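Local coordinates for protein UDP-N-acetylglucosamine 3-dehydrogenase (Acidithiobacillus ferrooxidans, PDB 7BVJ) that catalyses the NAD-dependent oxidation of the 3-position of UDP-N-acetylglucosamine to a ketone, a step in making the diaminosugar of lipid A, at residues 87-90 with 91-95; 295-298 with 299-303. All coordinates share one frame; numbering follows the deposited sequence.

Contact 1 (87-90 with 91-95) is buried in the Rossmann domain, where a strand of the parallel sheet runs into a loop. Contact 2 (295-298 with 299-303) is partly buried and stays within helix 290-312, which packs on the mixed sheet of the other domain. Their centres lie about 14 Å apart. Contact 1 combines polar side chains, a water and a small apolar pair close to the NAD site. Contact 2 is helical backbone bonding with apolar side chains, away from the annotated sites. Both reach helix 157-173. They also touch directly, Thr94 and Leu95 packing against Leu297 and Leu301.

Contact 1. Residues 87-90 with 91-95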
loop_
_atom_site.group_PDB
_atom_site.type_symbol
_atom_site.label_atom_id
_atom_site.label_comp_id
_atom_site.label_asym_id
_atom_site.label_seq_id
_atom_site.Cartn_x
_atom_site.Cartn_y
_atom_site.Cartn_z
ATOM N N CYS A 87 -3.204 -1.623 15.543
ATOM C CA CYS A 87 -2.109 -1.968 14.633
ATOM C C CYS A 87 -2.275 -1.344 13.256
ATOM O O CYS A 87 -3.328 -1.487 12.620
ATOM C CB CYS A 87 -2.006 -3.494 14.462
ATOM S SG CYS A 87 -1.519 -4.343 15.925
ATOM N N LEU A 88 -1.228 -0.671 12.796
ATOM C CA LEU A 88 -1.037 -0.348 11.383
ATOM C C LEU A 88 0.069 -1.275 10.849
ATOM O O LEU A 88 1.234 -1.159 11.247
ATOM C CB LEU A 88 -0.691 1.138 11.208
ATOM C CG LEU A 88 -0.068 1.623 9.894
ATOM C CD1 LEU A 88 -0.973 1.292 8.709
ATOM C CD2 LEU A 88 0.249 3.106 9.935
ATOM N N ILE A 89 -0.293 -2.208 9.967
ATOM C CA ILE A 89 0.643 -3.192 9.427
ATOM C C ILE A 89 1.097 -2.729 8.051
ATOM O O ILE A 89 0.266 -2.411 7.188
ATOM C CB ILE A 89 -0.000 -4.586 9.342
ATOM C CG1 ILE A 89 -0.452 -5.055 10.724
ATOM C CG2 ILE A 89 0.975 -5.596 8.703
ATOM C CD1 ILE A 89 -1.179 -6.375 10.710
ATOM N N GLU A 90 2.408 -2.684 7.836
ATOM C CA GLU A 90 2.891 -2.344 6.502
ATOM C C GLU A 90 2.373 -3.363 5.487
ATOM O O GLU A 90 2.119 -4.525 5.813
ATOM C CB GLU A 90 4.421 -2.270 6.496
ATOM C CG GLU A 90 5.078 -1.881 5.168
ATOM C CD GLU A 90 4.589 -0.538 4.598
ATOM O OE1 GLU A 90 4.389 0.430 5.373
ATOM O OE2 GLU A 90 4.425 -0.457 3.356
ATOM N N LYS A 91 2.137 -2.902 4.261
ATOM C CA LYS A 91 1.751 -3.828 3.208
ATOM C C LYS A 91 2.954 -4.677 2.793
ATOM O O LYS A 91 4.097 -4.218 2.841
ATOM C CB LYS A 91 1.197 -3.077 1.997
ATOM C CG LYS A 91 2.220 -2.202 1.293
ATOM C CD LYS A 91 2.891 -2.923 0.117
ATOM C CE LYS A 91 4.035 -2.073 -0.431
ATOM N NZ LYS A 91 5.219 -2.867 -0.860
ATOM N N PRO A 92 2.725 -5.927 2.382
ATOM C CA PRO A 92 1.424 -6.599 2.389
ATOM C C PRO A 92 1.035 -7.144 3.756
ATOM O O PRO A 92 1.894 -7.427 4.581
ATOM C CB PRO A 92 1.612 -7.729 1.378
ATOM C CG PRO A 92 3.054 -8.004 1.383
ATOM C CD PRO A 92 3.756 -6.716 1.680
ATOM N N PHE A 93 -0.277 -7.264 3.951
ATOM C CA PHE A 93 -0.889 -7.714 5.199
ATOM C C PHE A 93 -0.182 -8.942 5.774
ATOM O O PHE A 93 0.370 -8.898 6.885
ATOM C CB PHE A 93 -2.367 -8.009 4.903
ATOM C CG PHE A 93 -3.247 -8.165 6.117
ATOM C CD1 PHE A 93 -2.728 -8.143 7.408
ATOM C CD2 PHE A 93 -4.623 -8.328 5.951
ATOM C CE1 PHE A 93 -3.550 -8.287 8.507
ATOM C CE2 PHE A 93 -5.465 -8.472 7.048
ATOM C CZ PHE A 93 -4.926 -8.455 8.333
ATOM N N THR A 94 -0.210 -10.053 5.038
ATOM C CA THR A 94 0.333 -11.336 5.499
ATOM C C THR A 94 0.831 -12.122 4.285
ATOM O O THR A 94 0.858 -11.615 3.159
ATOM C CB THR A 94 -0.721 -12.157 6.258
ATOM O OG1 THR A 94 -1.918 -12.256 5.463
ATOM C CG2 THR A 94 -1.054 -11.546 7.603
ATOM N N LEU A 95 1.205 -13.381 4.512
ATOM C CA LEU A 95 1.632 -14.254 3.424
ATOM C C LEU A 95 0.471 -14.984 2.773
ATOM O O LEU A 95 0.565 -15.358 1.596
ATOM C CB LEU A 95 2.637 -15.296 3.929
ATOM C CG LEU A 95 4.059 -14.919 4.348
ATOM C CD1 LEU A 95 4.867 -16.199 4.528
ATOM C CD2 LEU A 95 4.754 -13.967 3.369
HETATM O O HOH W 1 6.368 -1.340 1.857
#
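Glu90, Lys91 and Pro92 spell the Glu-Lys-Pro motif of the Gfo/Idh/MocA family, where Rossmann strand 86-90 runs into the loop before helix 97-110. The side chains of Glu90 and Lys91 lie alongside each other and point the same way. Glu90 OE2 sits 3.5 Å from Lys91 CG, but 4.9 Å from Lys91 NZ, so the carboxylate and the amine do not meet directly. A water joins them. It donates to Glu90 OE2 at 2.6 Å and accepts a weak bond from Lys91 NZ at 3.3 Å. Lys91 NZ also bonds Asp160 O of helix 157-173, and Glu90 OE1 bonds His18 NE2. The lysine chain starts with CG between the backbone N and the carbonyl carbon (chi1 65°), which brings CG beside the carboxylate. Lys91 or His164, whose side chains touch, is suggested to be the catalytic base. Glu90 itself lies close to Leu14 of the NAD site. An alanine at Glu90 removes both carboxylate oxygens and would probably leave His18 NE2 without this acceptor and the bridging water less firmly placed. A cis peptide bond precedes Pro92, and the chain turns there. Flanking the motif in sequence, Ile89 CD1 meets the Phe93 ring obliquely, 3.8 Å from Phe93 CE1. Ile89 CG2 lies 3.8 Å from Phe93 O, which is bonded to His73 ND1. The ring of Phe93 also rests on Leu114 and Ile116 of the neighbouring strand and on Ala100 and Leu103 of helix 97-110.

Contact 2. Residues 295-298 with 299-303; sequences RVLA and AALQV
Leu297 and Leu301 meet one turn apart on helix 290-312, the long C-terminal helix that lies against the mixed sheet of the Gfo/Idh/MocA C-terminal domain. Their side chains slant across each other, with Leu297 CG 4.0 Å from Leu301 CD1. The same turn is closed in the backbone by Leu301 N donating to Leu297 O at 2.9 Å. Three further alpha-helical i to i+4 bonds run beside it. Ala299 N donates to Arg295 O at 3.1 Å, Ala300 N to Val296 O at 2.9 Å, and Gln302 N to Ala298 O at 3.0 Å. The N-H...O angles of the four run from 153° to 168°, as expected of a regular helix. Small side chains fill the middle of the segment. Ala300 CB rests 3.5 Å from Val296 O, and the methyl of Ala299 also packs on Met199 of strand 194-201. Val303 touches Ala197 of that strand and Val180 of strand 177-185, so this side of the helix is seated on the sheet. Elsewhere Val296 packs on Ile163 and Asp167 of helix 157-173, and Leu297 on Met159 of the same helix. Leu297 also reaches Thr94 in the loop after strand 86-90. The helix thus joins the sheet to a second helix and to the Rossmann side. Leu301 holds CG beside its own backbone N and anti to its carbonyl carbon (chi1 -68°), and CG then lies close over the preceding turn, 3.2 Å from Leu297 O.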
loop_
_atom_site.group_PDB
_atom_site.type_symbol
_atom_site.label_atom_id
_atom_site.label_comp_id
_atom_site.label_asym_id
_atom_site.label_seq_id
_atom_site.Cartn_x
_atom_site.Cartn_y
_atom_site.Cartn_z
ATOM N N ARG A 295 -8.577 -8.433 0.803
ATOM C CA ARG A 295 -9.099 -8.414 -0.568
ATOM C C ARG A 295 -7.966 -8.312 -1.579
ATOM O O ARG A 295 -7.848 -9.137 -2.509
ATOM C CB ARG A 295 -10.072 -7.235 -0.753
ATOM C CG ARG A 295 -11.543 -7.540 -0.472
ATOM C CD ARG A 295 -12.517 -6.633 -1.274
ATOM N NE ARG A 295 -11.821 -5.497 -1.872
ATOM C CZ ARG A 295 -11.667 -4.312 -1.288
ATOM N NH1 ARG A 295 -12.188 -4.094 -0.081
ATOM N NH2 ARG A 295 -10.991 -3.342 -1.907
ATOM N N VAL A 296 -7.123 -7.291 -1.424
ATOM C CA VAL A 296 -6.008 -7.112 -2.396
ATOM C C VAL A 296 -5.010 -8.265 -2.260
ATOM O O VAL A 296 -4.450 -8.615 -3.258
ATOM C CB VAL A 296 -5.348 -5.718 -2.403
ATOM C CG1 VAL A 296 -4.691 -5.321 -1.115
ATOM C CG2 VAL A 296 -4.398 -5.576 -3.559
ATOM N N LEU A 297 -4.796 -8.776 -1.048
ATOM C CA LEU A 297 -3.871 -9.892 -0.852
ATOM C C LEU A 297 -4.314 -11.130 -1.625
ATOM O O LEU A 297 -3.488 -11.804 -2.251
ATOM C CB LEU A 297 -3.740 -10.223 0.638
ATOM C CG LEU A 297 -2.897 -11.468 0.949
ATOM C CD1 LEU A 297 -1.414 -11.213 0.712
ATOM C CD2 LEU A 297 -3.126 -11.973 2.362
ATOM N N ALA A 298 -5.611 -11.449 -1.575
ATOM C CA ALA A 298 -6.148 -12.580 -2.335
ATOM C C ALA A 298 -5.996 -12.360 -3.839
ATOM O O ALA A 298 -5.598 -13.277 -4.574
ATOM C CB ALA A 298 -7.621 -12.809 -1.973
ATOM N N ALA A 299 -6.286 -11.146 -4.313
ATOM C CA ALA A 299 -6.047 -10.854 -5.727
ATOM C C ALA A 299 -4.573 -11.019 -6.102
ATOM O O ALA A 299 -4.236 -11.560 -7.169
ATOM C CB ALA A 299 -6.524 -9.438 -6.051
ATOM N N ALA A 300 -3.676 -10.524 -5.255
ATOM C CA ALA A 300 -2.266 -10.570 -5.596
ATOM C C ALA A 300 -1.781 -12.006 -5.623
ATOM O O ALA A 300 -0.983 -12.375 -6.486
ATOM C CB ALA A 300 -1.447 -9.739 -4.619
ATOM N N LEU A 301 -2.275 -12.835 -4.707
ATOM C CA LEU A 301 -1.908 -14.244 -4.740
ATOM C C LEU A 301 -2.432 -14.914 -6.011
ATOM O O LEU A 301 -1.735 -15.733 -6.619
ATOM C CB LEU A 301 -2.409 -14.938 -3.470
ATOM C CG LEU A 301 -1.711 -14.501 -2.168
ATOM C CD1 LEU A 301 -2.486 -15.013 -0.961
ATOM C CD2 LEU A 301 -0.271 -15.007 -2.101
ATOM N N GLN A 302 -3.640 -14.560 -6.452
ATOM C CA GLN A 302 -4.112 -15.077 -7.743
ATOM C C GLN A 302 -3.163 -14.693 -8.874
ATOM O O GLN A 302 -2.771 -15.538 -9.699
ATOM C CB GLN A 302 -5.516 -14.571 -8.027
ATOM C CG GLN A 302 -6.600 -15.582 -7.683
ATOM C CD GLN A 302 -7.903 -15.301 -8.426
ATOM O OE1 GLN A 302 -8.250 -16.012 -9.374
ATOM N NE2 GLN A 302 -8.624 -14.255 -8.004
ATOM N N VAL A 303 -2.761 -13.421 -8.915
ATOM C CA VAL A 303 -1.832 -12.990 -9.954
ATOM C C VAL A 303 -0.530 -13.784 -9.867
ATOM O O VAL A 303 -0.016 -14.270 -10.874
ATOM C CB VAL A 303 -1.568 -11.476 -9.873
ATOM C CG1 VAL A 303 -0.417 -11.117 -10.821
ATOM C CG2 VAL A 303 -2.839 -10.668 -10.257
#